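Local coordinates for protein CaaX farnesyltransferase alpha subunit Ram2 (Aspergillus fumigatus, PDB 4L9P) that forms, with its beta subunit, a protein prenyltransferase that probably attaches farnesyl groups to CaaX proteins and may also take part in geranylgeranylation, at residues P51-V63 against L76-V90. The protein carries 1 engineered substitution. Numbering follows the deposited sequence.
Sequences PEYLEATSYLRAV and LTGDIISMNPAHYTV. With EDO (1,2-ethanediol), chain F; EDO (1,2-ethanediol), chain G.
Ala56 and Ile80 face each other where helix 51-63 packs on helix 76-83, their CA atoms 6.6 Å apart. The two helices run roughly antiparallel, at 142°, and their axes approach to 10.0 Å. Packing is knobs-into-holes. Leu76 sits among Ala56, Tyr59, Leu60 and Val63, and Ile80 among Tyr53, Ala56, Thr57 and Leu60. Leu60 fits between Leu76, Thr77, Ile80 and Val90; its CB lies 3.6 Å from Ile80 CD1. Met83 closes one end of this apolar seam. The bend at the end of the Met83 chain brings Met83 CE to 3.7 Å from Ala56 CB, while Met83 SD lies at the edge of the Tyr53 ring in a Met-aromatic contact. Tyr53, with CG anti to the backbone N (chi1 -174°), reaches the turn after helix 76-83. There Asn84 ND2 donates a nearly straight hydrogen bond, in its amide plane, to Tyr53 OH (3.1 Å, 168°). Asn84 OD1 accepts from Ala86 N in an Asx turn. Tyr53 OH also meets the edge of the His87 ring, 3.3 Å from His87 CD2. His87 N-caps the next helix: its ND1 accepts from Val90 N. Asp148 of the beta subunit Ram1 hydrogen-bonds Tyr53 OH, placing this polar end at the subunit interface. Tyr19 of helix 18-21 packs on Ala56 and Leu76, and Tyr93 of helix 88-100 touches Leu60, Val63 and Thr77. The contact thus joins helix 51-65 to helices 71-83 and 88-100.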
ATOM      1  N   PRO A  51      31.976  11.928  -6.023  1.00 20.04           N
ATOM      2  CA  PRO A  51      32.722  11.693  -7.269  1.00 19.60           C
ATOM      3  C   PRO A  51      32.730  10.201  -7.685  1.00 18.37           C
ATOM      4  O   PRO A  51      32.587   9.904  -8.889  1.00 18.55           O
ATOM      5  CB  PRO A  51      34.135  12.213  -6.961  1.00 22.42           C
ATOM      6  CG  PRO A  51      34.122  12.546  -5.487  1.00 23.11           C
ATOM      7  CD  PRO A  51      32.745  12.658  -5.014  1.00 21.78           C
ATOM      8  N   GLU A  52      32.829   9.283  -6.722  1.00 17.66           N
ATOM      9  CA  GLU A  52      32.900   7.861  -7.080  1.00 18.54           C
ATOM     10  C   GLU A  52      31.593   7.400  -7.729  1.00 15.79           C
ATOM     11  O   GLU A  52      31.597   6.623  -8.687  1.00 16.22           O
ATOM     12  CB  GLU A  52      33.152   6.999  -5.833  1.00 22.07           C
ATOM     13  CG  GLU A  52      34.516   7.236  -5.207  1.00 25.83           C
ATOM     14  CD  GLU A  52      34.580   8.432  -4.255  1.00 29.79           C
ATOM     15  OE1 GLU A  52      33.623   9.253  -4.160  1.00 29.78           O
ATOM     16  OE2 GLU A  52      35.632   8.542  -3.597  1.00 32.94           O
ATOM     17  N   TYR A  53      30.460   7.864  -7.183  1.00 14.86           N
ATOM     18  CA  TYR A  53      29.167   7.460  -7.715  1.00 13.00           C
ATOM     19  C   TYR A  53      28.912   8.137  -9.063  1.00 13.75           C
ATOM     20  O   TYR A  53      28.376   7.505  -9.979  1.00 14.53           O
ATOM     21  CB  TYR A  53      28.081   7.804  -6.685  1.00 12.40           C
ATOM     22  CG  TYR A  53      26.675   7.314  -7.050  1.00 12.31           C
ATOM     23  CD1 TYR A  53      26.316   5.974  -6.850  1.00 12.96           C
ATOM     24  CD2 TYR A  53      25.731   8.179  -7.614  1.00 11.55           C
ATOM     25  CE1 TYR A  53      25.064   5.504  -7.138  1.00 11.99           C
ATOM     26  CE2 TYR A  53      24.420   7.734  -7.878  1.00 11.18           C
ATOM     27  CZ  TYR A  53      24.112   6.402  -7.656  1.00 10.96           C
ATOM     28  OH  TYR A  53      22.836   5.990  -7.893  1.00 11.12           O
ATOM     29  N   LEU A  54      29.277   9.418  -9.208  1.00 14.73           N
ATOM     30  CA  LEU A  54      29.143  10.081 -10.511  1.00 16.55           C
ATOM     31  C   LEU A  54      29.932   9.319 -11.570  1.00 17.05           C
ATOM     32  O   LEU A  54      29.417   9.037 -12.664  1.00 17.38           O
ATOM     33  CB  LEU A  54      29.643  11.547 -10.483  1.00 18.31           C
ATOM     34  CG  LEU A  54      28.802  12.616  -9.822  1.00 20.36           C
ATOM     35  CD1 LEU A  54      29.635  13.918  -9.748  1.00 22.25           C
ATOM     36  CD2 LEU A  54      27.522  12.757 -10.669  1.00 19.70           C
ATOM     37  N   GLU A  55      31.166   8.934 -11.250  1.00 17.02           N
ATOM     38  CA  GLU A  55      31.985   8.278 -12.259  1.00 17.40           C
ATOM     39  C   GLU A  55      31.414   6.897 -12.602  1.00 15.49           C
ATOM     40  O   GLU A  55      31.220   6.567 -13.796  1.00 15.40           O
ATOM     41  CB  GLU A  55      33.440   8.115 -11.792  1.00 20.89           C
ATOM     42  CG  GLU A  55      34.238   7.493 -12.933  1.00 24.85           C
ATOM     43  CD  GLU A  55      35.653   7.168 -12.622  1.00 28.49           C
ATOM     44  OE1 GLU A  55      35.951   6.463 -11.632  1.00 29.25           O
ATOM     45  OE2 GLU A  55      36.481   7.591 -13.421  1.00 30.65           O
ATOM     46  N   ALA A  56      31.089   6.102 -11.578  1.00 14.18           N
ATOM     47  CA  ALA A  56      30.597   4.739 -11.822  1.00 14.04           C
ATOM     48  C   ALA A  56      29.330   4.785 -12.680  1.00 13.39           C
ATOM     49  O   ALA A  56      29.151   4.007 -13.636  1.00 13.52           O
ATOM     50  CB  ALA A  56      30.365   3.984 -10.478  1.00 14.33           C
ATOM     51  N   THR A  57      28.402   5.654 -12.306  1.00 12.97           N
ATOM     52  CA  THR A  57      27.154   5.719 -13.068  1.00 12.39           C
ATOM     53  C   THR A  57      27.299   6.248 -14.487  1.00 12.85           C
ATOM     54  O   THR A  57      26.523   5.866 -15.357  1.00 13.04           O
ATOM     55  CB  THR A  57      26.055   6.529 -12.291  1.00 13.01           C
ATOM     56  OG1 THR A  57      26.565   7.843 -11.983  1.00 14.00           O
ATOM     57  CG2 THR A  57      25.624   5.794 -11.001  1.00 12.29           C
ATOM     58  N   SER A  58      28.300   7.120 -14.732  1.00 14.12           N
ATOM     59  CA  SER A  58      28.570   7.557 -16.097  0.50 14.86           C
ATOM     60  C   SER A  58      29.106   6.391 -16.966  1.00 14.55           C
ATOM     61  O   SER A  58      28.748   6.258 -18.146  1.00 15.38           O
ATOM     62  CB  SER A  58      29.519   8.767 -16.076  0.50 15.98           C
ATOM     63  OG  SER A  58      28.944   9.847 -15.325  0.50 16.30           O
ATOM     64  N   TYR A  59      29.904   5.513 -16.374  1.00 14.14           N
ATOM     65  CA  TYR A  59      30.313   4.286 -17.092  1.00 14.49           C
ATOM     66  C   TYR A  59      29.119   3.331 -17.259  1.00 14.61           C
ATOM     67  O   TYR A  59      28.991   2.665 -18.281  1.00 15.85           O
ATOM     68  CB  TYR A  59      31.510   3.576 -16.368  1.00 14.35           C
ATOM     69  CG  TYR A  59      32.820   4.204 -16.793  1.00 15.75           C
ATOM     70  CD1 TYR A  59      33.318   5.326 -16.148  1.00 16.52           C
ATOM     71  CD2 TYR A  59      33.457   3.757 -17.922  1.00 17.33           C
ATOM     72  CE1 TYR A  59      34.520   5.948 -16.589  1.00 18.08           C
ATOM     73  CE2 TYR A  59      34.616   4.388 -18.367  1.00 18.26           C
ATOM     74  CZ  TYR A  59      35.121   5.447 -17.684  1.00 18.66           C
ATOM     75  OH  TYR A  59      36.297   6.080 -18.095  1.00 20.97           O
ATOM     76  N   LEU A  60      28.204   3.278 -16.266  1.00 13.01           N
ATOM     77  CA  LEU A  60      27.051   2.405 -16.422  1.00 13.23           C
ATOM     78  C   LEU A  60      26.163   2.875 -17.597  1.00 13.49           C
ATOM     79  O   LEU A  60      25.664   2.050 -18.393  1.00 13.94           O
ATOM     80  CB  LEU A  60      26.239   2.392 -15.094  1.00 13.86           C
ATOM     81  CG  LEU A  60      25.099   1.354 -15.191  1.00 14.73           C
ATOM     82  CD1 LEU A  60      25.629  -0.073 -15.222  1.00 15.91           C
ATOM     83  CD2 LEU A  60      24.059   1.525 -14.050  1.00 15.93           C
ATOM     84  N   ARG A  61      25.982   4.179 -17.717  1.00 13.87           N
ATOM     85  CA  ARG A  61      25.207   4.684 -18.850  1.00 14.53           C
ATOM     86  C   ARG A  61      25.830   4.205 -20.173  1.00 15.53           C
ATOM     87  O   ARG A  61      25.122   3.782 -21.078  1.00 16.70           O
ATOM     88  CB  ARG A  61      25.133   6.222 -18.859  1.00 15.29           C
ATOM     89  CG  ARG A  61      24.046   6.742 -17.945  1.00 17.24           C
ATOM     90  CD  ARG A  61      23.816   8.265 -18.142  1.00 18.83           C
ATOM     91  NE  ARG A  61      24.864   8.943 -17.421  1.00 20.83           N
ATOM     92  CZ  ARG A  61      24.833   9.324 -16.150  1.00 20.57           C
ATOM     93  NH1 ARG A  61      23.732   9.240 -15.384  1.00 19.69           N
ATOM     94  NH2 ARG A  61      25.929   9.856 -15.670  1.00 21.52           N
ATOM     95  N   ALA A  62      27.157   4.255 -20.268  1.00 15.10           N
ATOM     96  CA  ALA A  62      27.811   3.847 -21.500  1.00 16.24           C
ATOM     97  C   ALA A  62      27.663   2.361 -21.780  1.00 16.40           C
ATOM     98  O   ALA A  62      27.401   1.963 -22.918  1.00 18.13           O
ATOM     99  CB  ALA A  62      29.330   4.227 -21.435  1.00 17.01           C
ATOM    100  N   VAL A  63      27.899   1.508 -20.785  1.00 14.89           N
ATOM    101  CA  VAL A  63      27.767   0.081 -21.041  1.00 16.38           C
ATOM    102  C   VAL A  63      26.333  -0.307 -21.391  1.00 16.23           C
ATOM    103  O   VAL A  63      26.115  -1.155 -22.259  1.00 17.04           O
ATOM    104  CB  VAL A  63      28.396  -0.846 -19.949  1.00 17.80           C
ATOM    105  CG1 VAL A  63      29.911  -0.697 -19.981  1.00 18.78           C
ATOM    106  CG2 VAL A  63      27.864  -0.564 -18.553  1.00 18.89           C
ATOM    107  N   LEU A  76      31.107  -3.700 -12.478  1.00  9.82           N
ATOM    108  CA  LEU A  76      30.605  -2.330 -12.344  1.00  9.59           C
ATOM    109  C   LEU A  76      29.227  -2.343 -11.633  1.00  9.07           C
ATOM    110  O   LEU A  76      28.943  -1.512 -10.760  1.00 10.73           O
ATOM    111  CB  LEU A  76      30.438  -1.721 -13.744  1.00  9.81           C
ATOM    112  CG  LEU A  76      29.779  -0.332 -13.776  1.00 10.81           C
ATOM    113  CD1 LEU A  76      30.495   0.717 -12.902  1.00 11.48           C
ATOM    114  CD2 LEU A  76      29.638   0.177 -15.205  1.00 12.94           C
ATOM    115  N   THR A  77      28.364  -3.253 -12.046  1.00  8.72           N
ATOM    116  CA  THR A  77      27.057  -3.318 -11.357  1.00  8.23           C
ATOM    117  C   THR A  77      27.215  -3.641  -9.866  1.00  8.15           C
ATOM    118  O   THR A  77      26.473  -3.082  -9.059  1.00  9.36           O
ATOM    119  CB  THR A  77      26.094  -4.339 -11.992  1.00  9.11           C
ATOM    120  OG1 THR A  77      26.532  -5.713 -11.814  1.00  9.53           O
ATOM    121  CG2 THR A  77      25.771  -4.008 -13.454  1.00 10.84           C
ATOM    122  N   GLY A  78      28.157  -4.484  -9.492  1.00  8.59           N
ATOM    123  CA  GLY A  78      28.357  -4.795  -8.086  1.00  9.51           C
ATOM    124  C   GLY A  78      28.876  -3.571  -7.329  1.00  9.69           C
ATOM    125  O   GLY A  78      28.486  -3.336  -6.159  1.00 10.93           O
ATOM    126  N   ASP A  79      29.734  -2.783  -8.006  1.00 10.66           N
ATOM    127  CA  ASP A  79      30.279  -1.578  -7.370  1.00 10.71           C
ATOM    128  C   ASP A  79      29.130  -0.553  -7.113  1.00 11.46           C
ATOM    129  O   ASP A  79      28.997   0.032  -6.015  1.00 11.81           O
ATOM    130  CB  ASP A  79      31.345  -0.969  -8.298  1.00 11.31           C
ATOM    131  CG  ASP A  79      32.123   0.139  -7.639  1.00 15.99           C
ATOM    132  OD1 ASP A  79      32.150   0.218  -6.392  1.00 17.77           O
ATOM    133  OD2 ASP A  79      32.720   0.916  -8.371  1.00 18.44           O
ATOM    134  N   ILE A  80      28.286  -0.358  -8.116  1.00  9.86           N
ATOM    135  CA  ILE A  80      27.195   0.592  -7.952  1.00 10.10           C
ATOM    136  C   ILE A  80      26.226   0.108  -6.882  1.00  9.55           C
ATOM    137  O   ILE A  80      25.755   0.894  -6.079  1.00 10.36           O
ATOM    138  CB  ILE A  80      26.449   0.834  -9.280  1.00 10.70           C
ATOM    139  CG1 ILE A  80      27.417   1.645 -10.204  1.00 11.80           C
ATOM    140  CG2 ILE A  80      25.146   1.656  -9.021  1.00 11.41           C
ATOM    141  CD1 ILE A  80      26.961   1.789 -11.608  1.00 13.79           C
ATOM    142  N   ILE A  81      25.923  -1.177  -6.870  1.00 10.13           N
ATOM    143  CA  ILE A  81      25.079  -1.749  -5.803  1.00 10.27           C
ATOM    144  C   ILE A  81      25.663  -1.541  -4.414  1.00 12.41           C
ATOM    145  O   ILE A  81      24.883  -1.273  -3.459  1.00 13.29           O
ATOM    146  CB  ILE A  81      24.760  -3.258  -6.091  1.00  9.91           C
ATOM    147  CG1 ILE A  81      23.758  -3.320  -7.242  1.00 10.45           C
ATOM    148  CG2 ILE A  81      24.228  -3.989  -4.820  1.00 10.44           C
ATOM    149  CD1 ILE A  81      23.621  -4.728  -7.893  1.00 11.60           C
ATOM    150  N   SER A  82      26.991  -1.620  -4.295  1.00 13.62           N
ATOM    151  CA  SER A  82      27.634  -1.354  -2.990  1.00 14.71           C
ATOM    152  C   SER A  82      27.397   0.095  -2.546  1.00 15.87           C
ATOM    153  O   SER A  82      27.311   0.368  -1.355  1.00 18.60           O
ATOM    154  CB  SER A  82      29.141  -1.686  -3.029  1.00 18.31           C
ATOM    155  OG  SER A  82      29.925  -0.645  -3.594  1.00 20.61           O
ATOM    156  N   MET A  83      27.299   1.017  -3.491  1.00 12.96           N
ATOM    157  CA  MET A  83      27.036   2.428  -3.154  1.00 13.56           C
ATOM    158  C   MET A  83      25.570   2.755  -2.977  1.00 14.11           C
ATOM    159  O   MET A  83      25.214   3.593  -2.146  1.00 15.71           O
ATOM    160  CB  MET A  83      27.643   3.363  -4.212  1.00 15.16           C
ATOM    161  CG  MET A  83      29.190   3.374  -4.143  1.00 16.93           C
ATOM    162  SD  MET A  83      29.864   4.483  -5.400  1.00 18.40           S
ATOM    163  CE  MET A  83      29.766   3.469  -6.823  1.00 16.84           C
ATOM    164  N   ASN A  84      24.712   2.088  -3.744  1.00 12.94           N
ATOM    165  CA  ASN A  84      23.270   2.377  -3.757  1.00 12.11           C
ATOM    166  C   ASN A  84      22.493   1.127  -4.154  1.00 10.61           C
ATOM    167  O   ASN A  84      22.240   0.889  -5.337  1.00 10.67           O
ATOM    168  CB  ASN A  84      22.960   3.501  -4.719  1.00 12.85           C
ATOM    169  CG  ASN A  84      21.483   3.812  -4.784  1.00 13.67           C
ATOM    170  OD1 ASN A  84      20.681   3.295  -3.972  1.00 13.38           O
ATOM    171  ND2 ASN A  84      21.093   4.640  -5.760  1.00 14.10           N
ATOM    172  N   PRO A  85      22.132   0.309  -3.174  1.00 10.71           N
ATOM    173  CA  PRO A  85      21.437  -0.938  -3.500  1.00 10.10           C
ATOM    174  C   PRO A  85      19.980  -0.669  -3.905  1.00 10.05           C
ATOM    175  O   PRO A  85      19.313  -1.602  -4.328  1.00 10.77           O
ATOM    176  CB  PRO A  85      21.471  -1.730  -2.178  1.00 11.54           C
ATOM    177  CG  PRO A  85      21.539  -0.707  -1.145  1.00 13.74           C
ATOM    178  CD  PRO A  85      22.430   0.406  -1.728  1.00 13.31           C
ATOM    179  N   ALA A  86      19.512   0.559  -3.820  1.00  9.99           N
ATOM    180  CA  ALA A  86      18.155   0.887  -4.298  1.00 11.79           C
ATOM    181  C   ALA A  86      18.144   1.444  -5.731  1.00 12.44           C
ATOM    182  O   ALA A  86      17.185   2.082  -6.166  1.00 14.16           O
ATOM    183  CB  ALA A  86      17.484   1.872  -3.319  1.00 13.49           C
ATOM    184  N   HIS A  87      19.204   1.180  -6.498  1.00 10.12           N
ATOM    185  CA  HIS A  87      19.237   1.609  -7.907  1.00  9.80           C
ATOM    186  C   HIS A  87      18.598   0.498  -8.714  1.00  9.22           C
ATOM    187  O   HIS A  87      19.259  -0.487  -9.053  1.00 10.69           O
ATOM    188  CB  HIS A  87      20.717   1.810  -8.255  1.00 10.37           C
ATOM    189  CG  HIS A  87      20.973   2.482  -9.565  1.00 11.29           C
ATOM    190  ND1 HIS A  87      20.612   1.937 -10.786  1.00 12.51           N
ATOM    191  CD2 HIS A  87      21.670   3.622  -9.847  1.00 11.71           C
ATOM    192  CE1 HIS A  87      21.017   2.748 -11.751  1.00 12.35           C
ATOM    193  NE2 HIS A  87      21.642   3.794 -11.206  1.00 12.00           N
ATOM    194  N   TYR A  88      17.301   0.605  -9.019  1.00  7.94           N
ATOM    195  CA  TYR A  88      16.593  -0.556  -9.607  1.00  7.81           C
ATOM    196  C   TYR A  88      17.171  -0.898 -10.988  1.00  7.90           C
ATOM    197  O   TYR A  88      17.174  -2.085 -11.379  1.00  9.04           O
ATOM    198  CB  TYR A  88      15.051  -0.302  -9.681  1.00  8.16           C
ATOM    199  CG  TYR A  88      14.660   0.913 -10.482  1.00  8.09           C
ATOM    200  CD1 TYR A  88      14.469   0.819 -11.870  1.00  7.49           C
ATOM    201  CD2 TYR A  88      14.584   2.172  -9.882  1.00  7.23           C
ATOM    202  CE1 TYR A  88      14.138   1.889 -12.630  1.00  8.16           C
ATOM    203  CE2 TYR A  88      14.275   3.289 -10.641  1.00  7.53           C
ATOM    204  CZ  TYR A  88      14.070   3.143 -12.039  1.00  7.10           C
ATOM    205  OH  TYR A  88      13.825   4.271 -12.793  1.00  7.82           O
ATOM    206  N   THR A  89      17.575   0.118 -11.749  1.00  8.74           N
ATOM    207  CA  THR A  89      18.075  -0.169 -13.115  1.00  8.26           C
ATOM    208  C   THR A  89      19.328  -1.090 -13.073  1.00  8.27           C
ATOM    209  O   THR A  89      19.431  -2.032 -13.847  1.00  9.69           O
ATOM    210  CB  THR A  89      18.471   1.124 -13.803  1.00  8.84           C
ATOM    211  OG1 THR A  89      17.316   1.979 -13.892  1.00 10.09           O
ATOM    212  CG2 THR A  89      18.998   0.878 -15.236  1.00 10.49           C
ATOM    213  N   VAL A  90      20.239  -0.830 -12.141  1.00  8.16           N
ATOM    214  CA  VAL A  90      21.508  -1.600 -12.188  1.00  8.45           C
ATOM    215  C   VAL A  90      21.259  -3.069 -11.852  1.00  8.23           C
ATOM    216  O   VAL A  90      21.929  -3.958 -12.381  1.00  8.91           O
ATOM    217  CB  VAL A  90      22.554  -0.973 -11.263  1.00 11.24           C
ATOM    218  CG1 VAL A  90      22.306  -1.253  -9.815  1.00 12.57           C
ATOM    219  CG2 VAL A  90      23.962  -1.537 -11.609  1.00 12.90           C
TER
HETATM  220  C1  EDO F 403      22.750   4.935 -14.686  1.00 17.31           C
HETATM  221  O1  EDO F 403      21.589   4.092 -14.458  1.00 16.62           O
HETATM  222  C2  EDO F 403      22.483   6.274 -13.987  1.00 15.66           C
HETATM  223  O2  EDO F 403      22.605   6.118 -12.567  1.00 14.52           O
HETATM  224  C1  EDO G 404      24.153   9.971 -11.355  1.00 22.68           C
HETATM  225  O1  EDO G 404      24.415   9.535 -12.685  1.00 22.10           O
HETATM  226  C2  EDO G 404      22.691   9.824 -11.027  1.00 22.87           C
HETATM  227  O2  EDO G 404      22.220   8.482 -11.246  1.00 20.69           O